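Local coordinates for uncharacterized protein (Burkholderia cenocepacia, PDB 6ANS), which is of unknown function but belongs to the DUF1214 family and binds a sodium ion and a phosphate ion in the crystal, at residues A104-P107 / D108-Y111; T196-R200 / R201-P205. All coordinates share one frame; numbering follows the deposited sequence.

Interaction 1. Residues A104-P107 / D108-Y111; sequences ADNP and DNLY. With NA (sodium ion), chain F; PO4 (phosphate ion), chain E.
Y111 and N106 meet at the tyrosine hydroxyl. The backbone N of N106 donates to Y111 OH over 2.9 Å, with an N-H...O angle of 162°. Y111 OH in turn donates a hydrogen bond to phosphate O3 at 2.6 Å. Both partners lie at the edge of the ring, near its plane. N109 CB covers part of one ring face, 3.7 Å above the plane and displaced toward the rim.

N106 also makes an Asx turn laid over a type I beta turn that runs to N109. Its CG is anti to the backbone N (chi1 -170°), which carries the amide forward over the turn. There N106 OD1 accepts the backbone N of D108 at 2.9 Å. This donor stands above the amide plane, 46° out of it. The turn itself is closed by N109 N on N106 O at 3.0 Å. The two asparagine side chains run across each other at about a right angle. A single water joins them: it accepts from N106 ND2 and N109 ND2 and donates to phosphate O1. At its other end the N109 amide is held by T196, which bonds to OD1.

The sodium ion is bound by A104 O at 2.4 Å, by phosphate O2 and by G103 O. Y278, R194 and R366 also bond to the phosphate. D105 OD2 bonds to S315 OG, and D108 OD2 is held by N305 and N326. The turn leads from the loop after helix 60-83 into edge strand 109-115. Strand 188-196 pairs with that strand, while strands 303-309 and 360-368 pack against the turn.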
loop_
_atom_site.group_PDB
_atom_site.type_symbol
_atom_site.label_atom_id
_atom_site.label_comp_id
_atom_site.label_asym_id
_atom_site.label_seq_id
_atom_site.Cartn_x
_atom_site.Cartn_y
_atom_site.Cartn_z
ATOM N N ALA A 104 -14.154 -6.896 10.135
ATOM C CA ALA A 104 -14.075 -8.348 9.964
ATOM C C ALA A 104 -13.706 -8.684 8.518
ATOM O O ALA A 104 -14.475 -9.290 7.770
ATOM C CB ALA A 104 -15.382 -9.035 10.387
ATOM N N ASP A 105 -12.518 -8.231 8.134
ATOM C CA ASP A 105 -11.939 -8.546 6.833
ATOM C C ASP A 105 -11.851 -10.053 6.660
ATOM O O ASP A 105 -11.411 -10.759 7.565
ATOM C CB ASP A 105 -10.545 -7.931 6.702
ATOM C CG ASP A 105 -9.601 -8.376 7.827
ATOM O OD1 ASP A 105 -9.903 -8.067 8.999
ATOM O OD2 ASP A 105 -8.579 -9.056 7.549
ATOM N N ASN A 106 -12.320 -10.545 5.513
ATOM C CA ASN A 106 -12.286 -11.972 5.228
ATOM C C ASN A 106 -10.878 -12.382 4.813
ATOM O O ASN A 106 -10.431 -12.009 3.722
ATOM C CB ASN A 106 -13.281 -12.326 4.126
ATOM C CG ASN A 106 -13.455 -13.830 3.962
ATOM O OD1 ASN A 106 -12.620 -14.615 4.418
ATOM N ND2 ASN A 106 -14.567 -14.237 3.340
ATOM N N PRO A 107 -10.168 -13.173 5.620
ATOM C CA PRO A 107 -8.794 -13.549 5.238
ATOM C C PRO A 107 -8.747 -14.360 3.950
ATOM O O PRO A 107 -7.732 -14.324 3.251
ATOM C CB PRO A 107 -8.298 -14.369 6.440
ATOM C CG PRO A 107 -9.212 -14.001 7.578
ATOM C CD PRO A 107 -10.557 -13.753 6.919
ATOM N N ASP A 108 -9.834 -15.031 3.576
ATOM C CA ASP A 108 -9.877 -15.822 2.349
ATOM C C ASP A 108 -10.229 -15.004 1.123
ATOM O O ASP A 108 -10.414 -15.582 0.046
ATOM C CB ASP A 108 -10.880 -16.963 2.497
ATOM C CG ASP A 108 -10.468 -17.929 3.564
ATOM O OD1 ASP A 108 -9.251 -18.230 3.631
ATOM O OD2 ASP A 108 -11.331 -18.334 4.363
ATOM N N ASN A 109 -10.309 -13.687 1.257
ATOM C CA ASN A 109 -10.686 -12.810 0.164
ATOM C C ASN A 109 -9.477 -12.063 -0.378
ATOM O O ASN A 109 -8.609 -11.620 0.379
ATOM C CB ASN A 109 -11.721 -11.772 0.618
ATOM C CG ASN A 109 -13.139 -12.300 0.629
ATOM O OD1 ASN A 109 -13.371 -13.499 0.465
ATOM N ND2 ASN A 109 -14.114 -11.393 0.861
ATOM N N LEU A 110 -9.470 -11.886 -1.692
ATOM C CA LEU A 110 -8.816 -10.764 -2.349
ATOM C C LEU A 110 -9.884 -9.691 -2.544
ATOM O O LEU A 110 -10.864 -9.907 -3.267
ATOM C CB LEU A 110 -8.221 -11.170 -3.693
ATOM C CG LEU A 110 -7.563 -10.056 -4.521
ATOM C CD1 LEU A 110 -6.509 -9.339 -3.734
ATOM C CD2 LEU A 110 -6.995 -10.584 -5.850
ATOM N N TYR A 111 -9.731 -8.568 -1.855
ATOM C CA TYR A 111 -10.634 -7.441 -2.024
ATOM C C TYR A 111 -10.041 -6.479 -3.032
ATOM O O TYR A 111 -8.839 -6.184 -2.995
ATOM C CB TYR A 111 -10.861 -6.673 -0.722
ATOM C CG TYR A 111 -11.631 -7.375 0.359
ATOM C CD1 TYR A 111 -13.026 -7.408 0.339
ATOM C CD2 TYR A 111 -10.972 -7.945 1.447
ATOM C CE1 TYR A 111 -13.744 -8.028 1.353
ATOM C CE2 TYR A 111 -11.680 -8.562 2.472
ATOM C CZ TYR A 111 -13.072 -8.595 2.414
ATOM O OH TYR A 111 -13.778 -9.194 3.417
HETATM NA NA NA F . -16.127 -7.848 6.746
HETATM P P PO4 E . -17.181 -9.756 3.869
HETATM O O1 PO4 E . -17.671 -11.181 3.780
HETATM O O2 PO4 E . -16.458 -9.620 5.172
HETATM O O3 PO4 E . -16.273 -9.410 2.716
HETATM O O4 PO4 E . -18.399 -8.869 3.819
HETATM O O HOH W 1 -16.444 -12.613 1.755
HETATM O O HOH W 2 -8.430 -9.745 2.893
HETATM O O HOH W 3 -5.875 -11.761 2.163
#

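Interaction 2. Residues T196-R200 / R201-P205; sequences TFLDR and RTETP
D199 and R201 form an Asx turn, in the loop that joins strand 188-196 to strand 207-212. D199 OD1 accepts the backbone N of R201 at 3.2 Å, from above the carboxylate plane. The R201 side chain bends at chi2 and chi3 and returns to the same carboxylate. It grips it side-on, with the two flat groups nearly coplanar. In this salt bridge R201 NE meets the syn lone pair of D199 OD1 at 2.9 Å, in an almost straight bond (178°). R201 NH2 reaches D199 OD2 at 3.0 Å, somewhat out of plane. Both residues touch a crystal neighbour, so the lattice may influence this pair.

A beta turn overlaps the Asx turn, closed by T202 N on D199 O at 3.3 Å. A weak bond from E203 N reaches the same oxygen. The E203 side chain, extended beyond CG, reaches back to F197 and L198. Its carboxylate receives weak bonds from the backbone N of L198 (to OE2) and of D199 (to OE1). E203 OE1 also lies at the edge of the F197 ring, 3.1 Å from F197 CD1. R200 CG sits over the centre of that ring.

Further out, T204 N bonds to T130 OG1. F197 packs on L110 and V131, and L198 on F303 and H328. Back within the loop, F197 CZ touches P205 CG at 3.8 Å.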
loop_
_atom_site.group_PDB
_atom_site.type_symbol
_atom_site.label_atom_id
_atom_site.label_comp_id
_atom_site.label_asym_id
_atom_site.label_seq_id
_atom_site.Cartn_x
_atom_site.Cartn_y
_atom_site.Cartn_z
ATOM N N THR A 196 -13.058 -14.855 -3.426
ATOM C CA THR A 196 -13.034 -15.676 -2.225
ATOM C C THR A 196 -12.375 -17.008 -2.551
ATOM O O THR A 196 -12.876 -17.767 -3.390
ATOM C CB THR A 196 -14.444 -15.895 -1.679
ATOM O OG1 THR A 196 -15.054 -14.628 -1.427
ATOM C CG2 THR A 196 -14.383 -16.694 -0.377
ATOM N N PHE A 197 -11.275 -17.304 -1.870
ATOM C CA PHE A 197 -10.461 -18.471 -2.185
ATOM C C PHE A 197 -10.809 -19.631 -1.262
ATOM O O PHE A 197 -10.818 -19.475 -0.034
ATOM C CB PHE A 197 -8.970 -18.144 -2.070
ATOM C CG PHE A 197 -8.508 -17.165 -3.095
ATOM C CD1 PHE A 197 -8.125 -17.596 -4.352
ATOM C CD2 PHE A 197 -8.515 -15.801 -2.818
ATOM C CE1 PHE A 197 -7.729 -16.692 -5.314
ATOM C CE2 PHE A 197 -8.121 -14.883 -3.771
ATOM C CZ PHE A 197 -7.727 -15.333 -5.029
ATOM N N LEU A 198 -11.104 -20.789 -1.851
ATOM C CA LEU A 198 -11.060 -21.995 -1.042
ATOM C C LEU A 198 -9.628 -22.249 -0.578
ATOM O O LEU A 198 -9.400 -22.617 0.578
ATOM C CB LEU A 198 -11.588 -23.205 -1.833
ATOM C CG LEU A 198 -13.079 -23.325 -2.159
ATOM C CD1 LEU A 198 -13.326 -24.515 -3.086
ATOM C CD2 LEU A 198 -13.927 -23.422 -0.899
ATOM N N ASP A 199 -8.657 -22.018 -1.465
ATOM C CA ASP A 199 -7.247 -22.344 -1.223
ATOM C C ASP A 199 -6.429 -21.491 -2.183
ATOM O O ASP A 199 -6.426 -21.752 -3.392
ATOM C CB ASP A 199 -6.974 -23.841 -1.423
ATOM C CG ASP A 199 -5.512 -24.222 -1.166
ATOM O OD1 ASP A 199 -4.733 -23.382 -0.671
ATOM O OD2 ASP A 199 -5.138 -25.378 -1.449
ATOM N N ARG A 200 -5.778 -20.459 -1.650
ATOM C CA ARG A 200 -5.023 -19.529 -2.481
ATOM C C ARG A 200 -3.850 -20.202 -3.183
ATOM O O ARG A 200 -3.405 -19.721 -4.233
ATOM C CB ARG A 200 -4.520 -18.374 -1.605
ATOM C CG ARG A 200 -4.471 -17.004 -2.261
ATOM C CD ARG A 200 -4.162 -15.937 -1.207
ATOM N NE ARG A 200 -5.273 -15.727 -0.277
ATOM C CZ ARG A 200 -5.899 -14.566 -0.120
ATOM N NH1 ARG A 200 -5.514 -13.511 -0.819
ATOM N NH2 ARG A 200 -6.902 -14.453 0.742
ATOM N N ARG A 201 -3.370 -21.330 -2.657
ATOM C CA ARG A 201 -2.209 -21.982 -3.252
ATOM C C ARG A 201 -2.529 -22.589 -4.608
ATOM O O ARG A 201 -1.647 -22.671 -5.466
ATOM C CB ARG A 201 -1.682 -23.079 -2.329
ATOM C CG ARG A 201 -0.646 -22.622 -1.329
ATOM C CD ARG A 201 -0.955 -23.153 0.058
ATOM N NE ARG A 201 -2.000 -24.166 0.027
ATOM C CZ ARG A 201 -1.808 -25.449 0.290
ATOM N NH1 ARG A 201 -0.597 -25.881 0.619
ATOM N NH2 ARG A 201 -2.829 -26.295 0.226
ATOM N N THR A 202 -3.774 -23.014 -4.820
ATOM C CA THR A 202 -4.141 -23.729 -6.033
ATOM C C THR A 202 -5.149 -23.001 -6.912
ATOM O O THR A 202 -5.466 -23.488 -8.010
ATOM C CB THR A 202 -4.690 -25.101 -5.660
ATOM O OG1 THR A 202 -5.894 -24.918 -4.907
ATOM C CG2 THR A 202 -3.663 -25.846 -4.824
ATOM N N GLU A 203 -5.657 -21.862 -6.473
ATOM C CA GLU A 203 -6.600 -21.079 -7.250
ATOM C C GLU A 203 -5.887 -19.857 -7.801
ATOM O O GLU A 203 -4.947 -19.344 -7.188
ATOM C CB GLU A 203 -7.802 -20.657 -6.422
ATOM C CG GLU A 203 -8.764 -21.776 -6.125
ATOM C CD GLU A 203 -9.828 -21.345 -5.148
ATOM O OE1 GLU A 203 -9.561 -20.398 -4.399
ATOM O OE2 GLU A 203 -10.916 -21.949 -5.109
ATOM N N THR A 204 -6.253 -19.481 -8.973
ATOM C CA THR A 204 -5.646 -18.334 -9.615
ATOM C C THR A 204 -6.611 -17.168 -9.552
ATOM O O THR A 204 -7.784 -17.347 -9.912
ATOM C CB THR A 204 -5.328 -18.682 -11.069
ATOM O OG1 THR A 204 -4.361 -19.750 -11.101
ATOM C CG2 THR A 204 -4.788 -17.470 -11.812
ATOM N N PRO A 205 -6.176 -15.976 -9.116
ATOM C CA PRO A 205 -7.100 -14.838 -9.048
ATOM C C PRO A 205 -7.476 -14.353 -10.434
ATOM O O PRO A 205 -6.687 -14.422 -11.378
ATOM C CB PRO A 205 -6.300 -13.755 -8.303
ATOM C CG PRO A 205 -5.147 -14.442 -7.668
ATOM C CD PRO A 205 -4.882 -15.693 -8.464
#

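In the fold
Interactions 1 and 2 lie at the ends of two neighbouring antiparallel strands: residues 104-111 lead into 109-115, and residues 196-205 leave 188-196. Their centres are about 12 Å apart. Both contain an Asx turn laid over a beta turn. They touch directly: F197 N lies 2.7 Å from D108 O, and T196 OG1 lies 2.8 Å from N109 OD1, both probable hydrogen bonds. The second probably makes T196 a second-shell partner of N109, whose amide reaches the phosphate through water. Interaction 1 is buried and holds A104 of the sodium site and Y111, which bonds to the phosphate, an ion probably from the crystallisation liquor. Interaction 2 is a surface loop; its T196 side chain is about 11 Å from the sodium ion.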